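Local coordinates for putative enoyl-CoA hydratase (Streptomyces coelicolor A3, PDB 3G64), which probably catalyses the hydration of the double bond of an enoyl-CoA thioester, as the enoyl-CoA hydratases of the crotonase family do, at residues Arg17-Glu22 / Arg50-Glu55; Glu44-Leu49 / Gly103-Ala108; Tyr164-Val169 / Thr176-Leu181; Glu198-Glu201 / Glu207-Arg210; Phe262-Ala265 / Lys269-Pro272. All coordinates share one frame; numbering follows the deposited sequence. Where two conformers were deposited one is given.

Contact 1 (Arg17-Glu22 / Arg50-Glu55)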
# COMPACT_ATOMS: atom_id res chain seq x y z
N ARG A 17 25.03 -12.31 -25.40
CA ARG A 17 25.82 -13.48 -25.05
C ARG A 17 25.54 -14.02 -23.65
O ARG A 17 25.77 -15.19 -23.38
CB ARG A 17 27.31 -13.18 -25.22
CG ARG A 17 27.70 -12.78 -26.65
CD ARG A 17 29.17 -12.35 -26.78
NE ARG A 17 29.33 -10.90 -26.78
CZ ARG A 17 29.64 -10.18 -27.86
NH1 ARG A 17 29.77 -8.86 -27.77
NH2 ARG A 17 29.84 -10.80 -29.02
N HIS A 18 25.02 -13.17 -22.77
CA HIS A 18 24.85 -13.56 -21.37
C HIS A 18 23.43 -13.85 -20.92
O HIS A 18 23.18 -14.08 -19.75
CB HIS A 18 25.50 -12.51 -20.48
CG HIS A 18 26.90 -12.21 -20.89
ND1 HIS A 18 27.95 -13.07 -20.66
CD2 HIS A 18 27.41 -11.18 -21.61
CE1 HIS A 18 29.05 -12.57 -21.17
NE2 HIS A 18 28.76 -11.42 -21.76
N LEU A 19 22.51 -13.82 -21.87
CA LEU A 19 21.16 -14.34 -21.65
C LEU A 19 20.64 -14.71 -23.03
O LEU A 19 21.27 -14.37 -24.04
CB LEU A 19 20.25 -13.31 -20.94
CG LEU A 19 20.44 -11.83 -21.26
CD1 LEU A 19 19.94 -11.56 -22.66
CD2 LEU A 19 19.72 -10.91 -20.28
N ARG A 20 19.52 -15.41 -23.08
CA ARG A 20 18.96 -15.77 -24.38
C ARG A 20 17.78 -14.87 -24.69
O ARG A 20 16.86 -14.73 -23.88
CB ARG A 20 18.55 -17.25 -24.43
CG ARG A 20 18.03 -17.68 -25.81
CD ARG A 20 17.12 -18.91 -25.73
NE ARG A 20 17.76 -19.97 -24.97
CZ ARG A 20 17.12 -20.84 -24.20
NH1 ARG A 20 15.79 -20.78 -24.07
NH2 ARG A 20 17.81 -21.77 -23.54
N VAL A 21 17.83 -14.25 -25.87
CA VAL A 21 16.80 -13.30 -26.27
C VAL A 21 16.19 -13.75 -27.60
O VAL A 21 16.90 -13.89 -28.58
CB VAL A 21 17.36 -11.89 -26.48
CG1 VAL A 21 16.23 -10.91 -26.82
CG2 VAL A 21 18.09 -11.43 -25.26
N GLU A 22 14.88 -13.96 -27.60
CA GLU A 22 14.12 -14.36 -28.79
C GLU A 22 12.93 -13.45 -28.88
O GLU A 22 12.24 -13.24 -27.87
CB GLU A 22 13.57 -15.78 -28.63
CG GLU A 22 14.64 -16.83 -28.30
CD GLU A 22 14.05 -18.19 -27.88
OE1 GLU A 22 13.39 -18.29 -26.81
OE2 GLU A 22 14.26 -19.16 -28.64
N ARG A 50 20.48 -4.72 -18.36
CA ARG A 50 20.41 -3.26 -18.38
C ARG A 50 20.35 -2.78 -19.83
O ARG A 50 19.47 -1.99 -20.21
CB ARG A 50 21.66 -2.67 -17.69
CG ARG A 50 21.83 -1.14 -17.84
CD ARG A 50 23.27 -0.66 -17.43
NE ARG A 50 24.26 -1.28 -18.31
CZ ARG A 50 25.49 -1.63 -17.94
NH1 ARG A 50 25.90 -1.40 -16.69
NH2 ARG A 50 26.30 -2.22 -18.81
N ASP A 51 21.29 -3.26 -20.63
CA ASP A 51 21.48 -2.75 -21.98
C ASP A 51 20.41 -3.24 -22.94
O ASP A 51 20.01 -2.50 -23.85
CB ASP A 51 22.86 -3.12 -22.49
CG ASP A 51 23.97 -2.43 -21.71
OD1 ASP A 51 23.71 -1.34 -21.14
OD2 ASP A 51 25.10 -2.97 -21.68
N LEU A 52 19.95 -4.48 -22.76
CA LEU A 52 18.85 -5.01 -23.57
C LEU A 52 17.58 -4.22 -23.30
O LEU A 52 16.91 -3.82 -24.24
CB LEU A 52 18.61 -6.51 -23.30
CG LEU A 52 17.33 -7.07 -23.93
CD1 LEU A 52 17.46 -7.09 -25.46
CD2 LEU A 52 17.00 -8.47 -23.41
N LEU A 53 17.25 -3.99 -22.03
CA LEU A 53 16.02 -3.24 -21.74
C LEU A 53 16.10 -1.84 -22.33
O LEU A 53 15.12 -1.34 -22.88
CB LEU A 53 15.73 -3.18 -20.25
CG LEU A 53 15.31 -4.53 -19.65
CD1 LEU A 53 15.24 -4.45 -18.14
CD2 LEU A 53 13.98 -5.03 -20.24
N ALA A 54 17.27 -1.21 -22.24
CA ALA A 54 17.42 0.15 -22.78
C ALA A 54 17.21 0.11 -24.30
O ALA A 54 16.54 0.96 -24.88
CB ALA A 54 18.81 0.73 -22.43
N GLU A 55 17.78 -0.89 -24.94
CA GLU A 55 17.63 -1.03 -26.38
C GLU A 55 16.17 -1.31 -26.81
O GLU A 55 15.65 -0.65 -27.73
CB GLU A 55 18.58 -2.11 -26.92
CG GLU A 55 18.55 -2.15 -28.43
CD GLU A 55 19.29 -3.34 -29.00
OE1 GLU A 55 20.53 -3.43 -28.77
OE2 GLU A 55 18.63 -4.18 -29.68
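The edge strand 19-24 of the main mixed sheet packs against helix 43-58 through Leu-19 and Val-21, which both turn their side chains toward Leu-52. The two backbones stay well apart, the nearest pair of CA atoms being those of Val-21 and Leu-52 at 9.0 Å, and side chains fill the distance between them. Val-21 and Leu-52 reach out and meet tip to tip, with Val-21 CG2 lying 3.7 Å from Leu-52 CD2. Leu-52 extends this far because its CG stands anti to the backbone N (chi1 170°). The same Leu-52 CD2 methyl is approached more loosely by Leu-19 CD1, at 4.3 Å, so one branch of a single leucine serves two residues of the strand. A short beta-branched valine suits the strand, and the longer leucine reaches from the helix to meet it. Trp-16 touches both Val-21 and Leu-52, while Val-30 of the neighbouring strand 27-32 lies against Leu-19 and Leu-52.

Between Leu-19 and Val-21, Arg-20 takes no part in this apolar layer and forms a salt bridge with Glu-70. On the helix, Arg-50 and Asp-51 pair side-on: Arg-50 NE meets Asp-51 OD1 at 2.9 Å and Arg-50 NH2 reaches Asp-51 OD2 at 3.2 Å, both oxygens close to the guanidinium plane. The carboxylate is turned against that plane, since NE comes to OD1 from 49° above the carboxylate. Apolar residues of a sheet face meeting a helix laid over it are typical of layered alpha/beta packing, here in the crotonase fold.

Contact 2 (Glu44-Leu49 / Gly103-Ala108)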
# COMPACT_ATOMS: atom_id res chain seq x y z
N GLU A 44 28.01 -9.82 -15.95
CA GLU A 44 27.70 -9.67 -17.38
C GLU A 44 26.21 -9.89 -17.68
O GLU A 44 25.69 -9.32 -18.63
CB GLU A 44 28.53 -10.64 -18.23
CG GLU A 44 30.01 -10.30 -18.27
CD GLU A 44 30.77 -10.77 -17.02
OE1 GLU A 44 30.22 -11.55 -16.20
OE2 GLU A 44 31.93 -10.34 -16.87
N ALA A 45 25.53 -10.71 -16.89
CA ALA A 45 24.11 -10.90 -17.09
C ALA A 45 23.34 -9.65 -16.67
O ALA A 45 22.39 -9.24 -17.32
CB ALA A 45 23.61 -12.11 -16.33
N TYR A 46 23.74 -9.05 -15.55
CA TYR A 46 23.16 -7.77 -15.17
C TYR A 46 23.39 -6.73 -16.27
O TYR A 46 22.50 -5.94 -16.59
CB TYR A 46 23.78 -7.26 -13.87
CG TYR A 46 23.19 -7.88 -12.61
CD1 TYR A 46 21.85 -7.68 -12.27
CD2 TYR A 46 23.99 -8.61 -11.75
CE1 TYR A 46 21.33 -8.22 -11.09
CE2 TYR A 46 23.48 -9.15 -10.59
CZ TYR A 46 22.16 -8.95 -10.27
OH TYR A 46 21.69 -9.50 -9.10
N ALA A 47 24.59 -6.73 -16.87
CA ALA A 47 24.90 -5.72 -17.89
C ALA A 47 24.04 -5.92 -19.12
O ALA A 47 23.60 -4.96 -19.75
CB ALA A 47 26.43 -5.73 -18.25
N ASP A 48 23.78 -7.18 -19.47
CA ASP A 48 22.93 -7.45 -20.61
C ASP A 48 21.48 -7.13 -20.31
O ASP A 48 20.76 -6.64 -21.19
CB ASP A 48 23.09 -8.89 -21.10
CG ASP A 48 24.30 -9.07 -22.00
OD1 ASP A 48 25.12 -8.11 -22.12
OD2 ASP A 48 24.43 -10.17 -22.58
N LEU A 49 21.02 -7.40 -19.09
CA LEU A 49 19.66 -6.98 -18.73
C LEU A 49 19.52 -5.46 -18.90
O LEU A 49 18.56 -4.97 -19.49
CB LEU A 49 19.33 -7.36 -17.28
CG LEU A 49 19.05 -8.88 -17.17
CD1 LEU A 49 19.03 -9.34 -15.73
CD2 LEU A 49 17.75 -9.26 -17.89
N GLY A 103 20.04 -1.87 -9.12
CA GLY A 103 18.89 -1.00 -8.92
C GLY A 103 18.36 -0.44 -10.23
O GLY A 103 17.14 -0.33 -10.42
N GLN A 104 19.24 -0.09 -11.15
CA GLN A 104 18.72 0.47 -12.40
C GLN A 104 18.16 -0.62 -13.33
O GLN A 104 17.38 -0.32 -14.24
CB GLN A 104 19.77 1.34 -13.12
CG GLN A 104 20.30 2.51 -12.25
CD GLN A 104 19.34 3.68 -12.14
OE1 GLN A 104 18.67 4.05 -13.11
NE2 GLN A 104 19.29 4.30 -10.95
N VAL A 105 18.54 -1.88 -13.10
CA VAL A 105 17.86 -2.97 -13.82
C VAL A 105 16.39 -3.02 -13.41
O VAL A 105 15.48 -3.02 -14.25
CB VAL A 105 18.54 -4.33 -13.63
CG1 VAL A 105 17.64 -5.45 -14.27
CG2 VAL A 105 19.90 -4.30 -14.29
N VAL A 106 16.15 -3.00 -12.10
CA VAL A 106 14.80 -3.05 -11.56
C VAL A 106 14.00 -1.81 -12.01
O VAL A 106 12.83 -1.93 -12.41
CB VAL A 106 14.83 -3.16 -10.01
CG1 VAL A 106 13.47 -2.89 -9.41
CG2 VAL A 106 15.32 -4.57 -9.61
N ARG A 107 14.64 -0.64 -11.97
CA ARG A 107 13.97 0.56 -12.43
C ARG A 107 13.62 0.44 -13.92
O ARG A 107 12.52 0.82 -14.36
CB ARG A 107 14.87 1.78 -12.18
CG ARG A 107 14.09 3.08 -12.31
CD ARG A 107 14.96 4.32 -11.94
NE ARG A 107 15.83 4.67 -13.05
CZ ARG A 107 16.46 5.83 -13.19
NH1 ARG A 107 16.34 6.80 -12.28
NH2 ARG A 107 17.23 6.04 -14.25
N ALA A 108 14.55 -0.10 -14.71
CA ALA A 108 14.30 -0.28 -16.14
C ALA A 108 13.11 -1.24 -16.38
O ALA A 108 12.30 -1.03 -17.28
CB ALA A 108 15.55 -0.80 -16.83
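Val-105 presents both of its methyl groups to one turn of helix 43-58, overlapping Leu-49 with CG1 and Tyr-46 with CG2. Val-105 CG1 rests 3.9 Å from Leu-49 CB, against the root of the leucine side chain. Val-105 CG2 lies 3.8 Å from Tyr-46 O, touching the carbonyl oxygen of the helix backbone itself. Val-105 CG2 also comes to the edge of the tyrosine ring, near the ring plane, where Tyr-46 CD1 is 4.4 Å away. The valine can do this because CG1 stands anti to its backbone N (chi1 172°), which puts CG2 anti to the carbonyl carbon and spreads the two methyls toward two residues one turn apart on the other helix.

Here helix 43-58 meets helix 92-111 within the buried helical packing of the crotonase fold. A short, beta-branched residue fits a close approach of this kind: the CA atoms of Leu-49 and Val-105 are 6.6 Å apart, and the contact is made wholly by van der Waals packing. Leu-131 of helix 127-134 also packs on Val-105. Ala-127 of that helix touches the Tyr-46 side chain, as do Met-101 and Thr-102 of helix 92-111.

Leu-49 makes its contact through CB, while its CG turns beside the backbone N. Farther round helix 92-111, Gln-104 and Arg-107 pack on Val-243 and Ala-240 of a second subunit.

Contact 3 (Tyr164-Val169 / Thr176-Leu181)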
# COMPACT_ATOMS: atom_id res chain seq x y z
N TYR A 164 11.39 -0.74 -1.47
CA TYR A 164 10.40 0.17 -2.06
C TYR A 164 9.22 -0.65 -2.62
O TYR A 164 8.04 -0.39 -2.31
CB TYR A 164 11.04 0.99 -3.18
CG TYR A 164 10.08 1.81 -4.01
CD1 TYR A 164 9.73 3.12 -3.63
CD2 TYR A 164 9.52 1.29 -5.18
CE1 TYR A 164 8.83 3.89 -4.41
CE2 TYR A 164 8.61 2.03 -5.96
CZ TYR A 164 8.28 3.33 -5.58
OH TYR A 164 7.39 4.05 -6.37
N LEU A 165 9.53 -1.65 -3.44
CA LEU A 165 8.44 -2.39 -4.09
C LEU A 165 7.66 -3.28 -3.13
O LEU A 165 6.44 -3.33 -3.18
CB LEU A 165 8.99 -3.24 -5.21
CG LEU A 165 9.50 -2.46 -6.43
CD1 LEU A 165 10.28 -3.43 -7.35
CD2 LEU A 165 8.34 -1.78 -7.18
N LEU A 166 8.35 -3.99 -2.24
CA LEU A 166 7.64 -5.06 -1.53
C LEU A 166 6.47 -4.53 -0.69
O LEU A 166 5.37 -5.06 -0.78
CB LEU A 166 8.59 -5.96 -0.72
CG LEU A 166 7.97 -7.28 -0.19
CD1 LEU A 166 7.38 -8.22 -1.28
CD2 LEU A 166 9.01 -8.00 0.66
N PRO A 167 6.69 -3.47 0.11
CA PRO A 167 5.52 -3.01 0.87
C PRO A 167 4.41 -2.50 -0.02
O PRO A 167 3.25 -2.48 0.44
CB PRO A 167 6.04 -1.81 1.68
CG PRO A 167 7.47 -1.70 1.41
CD PRO A 167 7.94 -2.79 0.48
N ARG A 168 4.73 -2.05 -1.23
CA ARG A 168 3.68 -1.55 -2.13
C ARG A 168 2.90 -2.69 -2.79
O ARG A 168 1.80 -2.47 -3.33
CB ARG A 168 4.27 -0.60 -3.19
CG ARG A 168 4.63 0.76 -2.56
CD ARG A 168 5.59 1.53 -3.41
NE ARG A 168 5.80 2.89 -2.87
CZ ARG A 168 6.69 3.21 -1.93
NH1 ARG A 168 7.45 2.27 -1.38
NH2 ARG A 168 6.82 4.49 -1.54
N VAL A 169 3.45 -3.90 -2.72
CA VAL A 169 2.75 -5.07 -3.27
C VAL A 169 2.00 -5.82 -2.17
O VAL A 169 0.84 -6.17 -2.35
CB VAL A 169 3.74 -6.02 -4.02
CG1 VAL A 169 3.04 -7.31 -4.48
CG2 VAL A 169 4.33 -5.29 -5.23
N THR A 176 8.09 -6.32 5.95
CA THR A 176 9.11 -6.32 6.99
C THR A 176 9.51 -7.76 7.35
O THR A 176 10.67 -8.07 7.52
CB THR A 176 8.59 -5.61 8.24
OG1 THR A 176 8.35 -4.24 7.90
CG2 THR A 176 9.61 -5.69 9.39
N ARG A 177 8.52 -8.64 7.48
CA ARG A 177 8.80 -10.02 7.86
C ARG A 177 9.63 -10.68 6.76
O ARG A 177 10.63 -11.34 7.03
CB ARG A 177 7.46 -10.77 8.07
CG ARG A 177 7.53 -12.25 8.35
CD ARG A 177 6.12 -12.76 8.73
NE ARG A 177 5.09 -12.51 7.71
CZ ARG A 177 4.89 -13.32 6.67
NH1 ARG A 177 5.64 -14.40 6.53
NH2 ARG A 177 3.93 -13.07 5.77
N LEU A 178 9.21 -10.51 5.51
CA LEU A 178 9.86 -11.20 4.41
C LEU A 178 11.32 -10.73 4.26
O LEU A 178 12.23 -11.54 4.08
CB LEU A 178 9.10 -10.91 3.12
CG LEU A 178 8.09 -11.99 2.69
CD1 LEU A 178 7.14 -12.27 3.82
CD2 LEU A 178 7.34 -11.49 1.42
N LEU A 179 11.51 -9.42 4.30
CA LEU A 179 12.83 -8.84 4.06
C LEU A 179 13.75 -8.98 5.25
O LEU A 179 14.94 -9.15 5.10
CB LEU A 179 12.72 -7.36 3.69
CG LEU A 179 12.09 -7.09 2.32
CD1 LEU A 179 11.96 -5.59 2.09
CD2 LEU A 179 12.94 -7.73 1.25
N MSE A 180 13.23 -8.91 6.46
CA MSE A 180 14.19 -9.02 7.53
C MSE A 180 14.64 -10.45 7.87
O MSE A 180 15.80 -10.67 8.19
CB MSE A 180 13.71 -8.33 8.78
CG MSE A 180 14.89 -7.56 9.29
SE MSE A 180 14.56 -6.81 10.98
CE MSE A 180 13.21 -5.58 10.39
N LEU A 181 13.72 -11.39 7.81
CA LEU A 181 14.08 -12.77 8.20
C LEU A 181 14.55 -13.60 7.01
O LEU A 181 15.25 -14.59 7.19
CB LEU A 181 12.88 -13.46 8.85
CG LEU A 181 12.38 -12.84 10.18
CD1 LEU A 181 11.07 -13.50 10.70
CD2 LEU A 181 13.48 -12.93 11.20
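Helices 162-170 and 172-181 approach each other here most closely at Leu-166 and Leu-179, whose CA atoms are 8.5 Å apart. The first helix is kinked at Pro-167, whose N has no bond to the preceding turn. Beyond it the backbone tightens: Val-169 N bonds to Leu-166 O at 3.0 Å, and its bond to Leu-165 O is weak.

Leu-166 carries the contact with one methyl, CD2, which fits between two leucines of the other helix. Leu-166 CD2 lies 3.6 Å from Leu-179 CG and 3.8 Å from Leu-178 CB. Leu-166 and Leu-179 slide past each other in opposite directions, whereas Leu-166 and Leu-178 cross at about a right angle. Leu-166 reaches across because its CG is anti to the backbone N (chi1 -168°). Branched, flexible leucines suit this buried junction, where Phe-148 also covers Leu-166 and Leu-179.

Away from the leucines, Arg-168 folds back on its own helix. Arg-168 NH1 donates to Tyr-164 O at 2.9 Å, tilted 20° from the carbonyl plane, and one guanidinium face of Arg-168 lies over Tyr-164 CE1, which sits 3.3 Å from that group's plane. With the cation held flat in this way, NH2 bonds to Glu-234 O of a second subunit, while Val-169 packs on Leu-172 of a third. A pair of consecutive helices with an apolar inner face and residues reaching neighbouring subunits belongs to the trimeric assembly typical of the crotonase family.

Contact 4 (Glu198-Glu201 / Glu207-Arg210)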
# COMPACT_ATOMS: atom_id res chain seq x y z
N GLU A 198 -1.14 -14.98 -11.53
CA GLU A 198 -1.83 -16.18 -12.00
C GLU A 198 -1.14 -17.42 -11.48
O GLU A 198 0.06 -17.60 -11.66
CB GLU A 198 -1.85 -16.25 -13.53
CG GLU A 198 -2.52 -17.53 -14.02
CD GLU A 198 -2.57 -17.64 -15.52
OE1 GLU A 198 -2.23 -16.65 -16.21
OE2 GLU A 198 -2.96 -18.72 -16.01
N LEU A 199 -1.89 -18.27 -10.78
CA LEU A 199 -1.34 -19.52 -10.30
C LEU A 199 -1.65 -20.58 -11.35
O LEU A 199 -2.79 -20.73 -11.74
CB LEU A 199 -1.97 -19.92 -8.96
CG LEU A 199 -1.40 -21.23 -8.42
CD1 LEU A 199 0.07 -21.05 -8.07
CD2 LEU A 199 -2.19 -21.68 -7.22
N THR A 200 -0.64 -21.28 -11.82
CA THR A 200 -0.85 -22.30 -12.83
C THR A 200 -0.74 -23.69 -12.24
O THR A 200 -0.43 -23.88 -11.06
CB THR A 200 0.19 -22.20 -13.95
OG1 THR A 200 1.44 -22.73 -13.47
CG2 THR A 200 0.38 -20.75 -14.38
N GLU A 201 -1.00 -24.67 -13.10
CA GLU A 201 -0.71 -26.06 -12.85
C GLU A 201 0.80 -26.32 -12.90
O GLU A 201 1.54 -25.63 -13.60
CB GLU A 201 -1.37 -26.85 -13.98
CG GLU A 201 -2.05 -28.10 -13.60
CD GLU A 201 -2.43 -28.90 -14.85
OE1 GLU A 201 -3.22 -28.38 -15.68
OE2 GLU A 201 -1.92 -30.03 -15.01
N GLU A 207 4.27 -21.84 -20.37
CA GLU A 207 3.22 -21.84 -21.37
C GLU A 207 2.18 -20.77 -21.05
O GLU A 207 1.78 -19.99 -21.92
CB GLU A 207 2.59 -23.24 -21.42
CG GLU A 207 1.23 -23.29 -22.05
CD GLU A 207 0.70 -24.73 -22.15
OE1 GLU A 207 0.67 -25.44 -21.12
OE2 GLU A 207 0.31 -25.13 -23.26
N ALA A 208 1.77 -20.70 -19.78
CA ALA A 208 0.80 -19.69 -19.39
C ALA A 208 1.39 -18.26 -19.51
O ALA A 208 0.68 -17.34 -19.88
CB ALA A 208 0.31 -19.94 -17.96
N ALA A 209 2.68 -18.11 -19.25
CA ALA A 209 3.32 -16.79 -19.39
C ALA A 209 3.30 -16.37 -20.85
O ALA A 209 3.01 -15.23 -21.18
CB ALA A 209 4.75 -16.82 -18.86
N ARG A 210 3.59 -17.32 -21.72
CA ARG A 210 3.57 -17.05 -23.15
C ARG A 210 2.16 -16.69 -23.65
O ARG A 210 2.00 -15.85 -24.53
CB ARG A 210 4.11 -18.27 -23.91
CG ARG A 210 4.04 -18.08 -25.40
CD ARG A 210 4.58 -19.28 -26.14
NE ARG A 210 4.06 -19.27 -27.50
CZ ARG A 210 4.02 -20.32 -28.30
NH1 ARG A 210 4.49 -21.49 -27.89
NH2 ARG A 210 3.51 -20.19 -29.52
O HOH W 1 -2.16 -17.13 -19.15
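Glu-198 is stretched out, with CG anti to its backbone N (chi1 177°) and the chain fully extended beyond, while Thr-200 has chi1 at 75°, which sets CG2 anti to the carbonyl carbon and OG1 between the backbone N and that carbon. These torsions bring both side chains to Ala-208 on helix 205-217. Thr-200 CG2 lies 3.7 Å from Ala-208 CB, and Glu-198 OE2 is 4.0 Å from the same methyl. Alanine suits the place, being small enough to bring the helix close to the end of the strand; Val-139 of strand 137-140 touches Thr-200 and Ala-208 as well.

The threonine hydroxyl is used otherwise: Thr-200 OG1 donates to Glu-201 O at 2.9 Å, from 41° above the carbonyl plane. A serine in place of Thr-200 lacks CG2, and the loss would probably open a small gap beside Ala-208 CB, between strand end and helix.

Glu-198 OE1, presumably of an ionised carboxylate, and Ala-208 O are both acceptors, so a water that donates to each joins them, 3.0 Å from Glu-198 OE1 and 2.9 Å from Ala-208 O. The chemistry is that of a partly exposed border, where methyl contacts are small and solvent completes the join between two acceptors.

Contact 5 (Phe262-Ala265 / Lys269-Pro272); sequences FHAA and KRPP
A Schellman motif ends helix 257-267, with Ala-265 and Arg-270 paired across the turn. Arg-270 N donates to Ala-265 O at 3.0 Å in a nearly straight bond (171° at the hydrogen), and Lys-269 N bonds to Phe-266 O. Lys-269 occupies the C-prime position with positive phi (46°), the backbone turn that lets the chain reverse; its side chain leaves the backbone away from the helix, and the residue is exposed.

Arg-270 then folds over the helix end. With CG between the backbone N and the carbonyl carbon (chi1 52°) and the chain extended from CG to NE, one guanidinium face of Arg-270 is laid on Ala-265, whose CA sits 3.7 Å from the plane, over its centre. The small alanine lets the flat group lie near the backbone; Arg-270 NH1 is 3.5 Å from Ala-265 CB. Glu-268 forms a salt bridge with NE and Glu-261 one with NH1, which steadies the group's rotation. A leucine in place of Arg-270 would probably leave Glu-268 and Glu-261 without their cationic mate and expose more of the Ala-265 methyl. Arg-270 NH1 also makes a weak bond to Pro-271 O.

The two prolines stiffen the departing chain, and Pro-272 CB comes back to within 4.0 Å of Ala-265 CB.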
# COMPACT_ATOMS: atom_id res chain seq x y z
N PHE A 262 -12.26 1.23 -31.26
CA PHE A 262 -13.15 0.56 -30.32
C PHE A 262 -14.61 0.89 -30.66
O PHE A 262 -15.47 0.03 -30.66
CB PHE A 262 -12.93 0.96 -28.86
CG PHE A 262 -14.14 0.66 -28.01
CD1 PHE A 262 -14.45 -0.65 -27.66
CD2 PHE A 262 -15.03 1.67 -27.66
CE1 PHE A 262 -15.57 -0.94 -26.91
CE2 PHE A 262 -16.16 1.40 -26.92
CZ PHE A 262 -16.44 0.10 -26.55
N HIS A 263 -14.86 2.17 -30.89
CA HIS A 263 -16.22 2.63 -31.14
C HIS A 263 -16.77 2.16 -32.50
O HIS A 263 -17.93 1.76 -32.61
CB HIS A 263 -16.29 4.15 -31.05
CG HIS A 263 -17.67 4.69 -31.15
ND1 HIS A 263 -18.19 5.21 -32.32
CD2 HIS A 263 -18.68 4.74 -30.24
CE1 HIS A 263 -19.44 5.57 -32.12
NE2 HIS A 263 -19.76 5.30 -30.87
N ALA A 264 -15.93 2.21 -33.53
CA ALA A 264 -16.31 1.71 -34.84
C ALA A 264 -16.67 0.22 -34.76
O ALA A 264 -17.68 -0.20 -35.32
CB ALA A 264 -15.20 1.94 -35.85
N ALA A 265 -15.85 -0.56 -34.05
CA ALA A 265 -16.08 -2.00 -33.92
C ALA A 265 -17.31 -2.30 -33.08
O ALA A 265 -18.09 -3.22 -33.39
CB ALA A 265 -14.88 -2.70 -33.33
N LYS A 269 -20.69 -4.16 -34.51
CA LYS A 269 -20.78 -5.49 -33.88
C LYS A 269 -19.69 -6.48 -34.34
O LYS A 269 -20.00 -7.60 -34.75
CB LYS A 269 -22.19 -6.09 -34.09
CG LYS A 269 -23.32 -5.25 -33.44
CD LYS A 269 -24.69 -5.81 -33.72
CE LYS A 269 -24.82 -7.26 -33.24
NZ LYS A 269 -25.94 -7.99 -33.89
N ARG A 270 -18.43 -6.07 -34.27
CA ARG A 270 -17.31 -6.92 -34.69
C ARG A 270 -16.13 -6.73 -33.74
O ARG A 270 -16.12 -5.80 -32.94
CB ARG A 270 -16.88 -6.56 -36.11
CG ARG A 270 -16.61 -5.06 -36.30
CD ARG A 270 -15.85 -4.78 -37.58
NE ARG A 270 -15.47 -3.38 -37.73
CZ ARG A 270 -14.38 -2.85 -37.15
NH1 ARG A 270 -13.59 -3.62 -36.41
NH2 ARG A 270 -14.08 -1.59 -37.35
N PRO A 271 -15.13 -7.61 -33.84
CA PRO A 271 -13.92 -7.48 -33.01
C PRO A 271 -13.10 -6.26 -33.42
O PRO A 271 -12.99 -5.98 -34.61
CB PRO A 271 -13.13 -8.75 -33.34
CG PRO A 271 -14.14 -9.70 -33.90
CD PRO A 271 -15.13 -8.86 -34.62
N PRO A 272 -12.52 -5.54 -32.44
CA PRO A 272 -11.68 -4.40 -32.83
C PRO A 272 -10.37 -4.92 -33.36
O PRO A 272 -9.94 -5.97 -32.92
CB PRO A 272 -11.45 -3.65 -31.52
CG PRO A 272 -12.25 -4.35 -30.47
CD PRO A 272 -12.57 -5.73 -30.98

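How the contacts relate
Contacts 1, 2 and 3 are buried and apolar, built from leucine, valine and one tyrosine, whereas contacts 4 and 5 lie at the surface and bring in water, charge and backbone capping. Contacts 1 and 2 share helix 43-58, which packs on strand 19-24 in the first and on helix 92-111 in the second. They also touch each other, and His-18 N probably bonds to Asp-48 OD2 at 3.1 Å. Contact 2 meets contact 3 where Val-106 packs on Leu-165, and both reach a second subunit. Contacts 1 and 4 belong to opposite edge strands of the same sheet. Contact 5 stands apart, its centre about 43 Å from that of contact 3, yet both reach the third subunit.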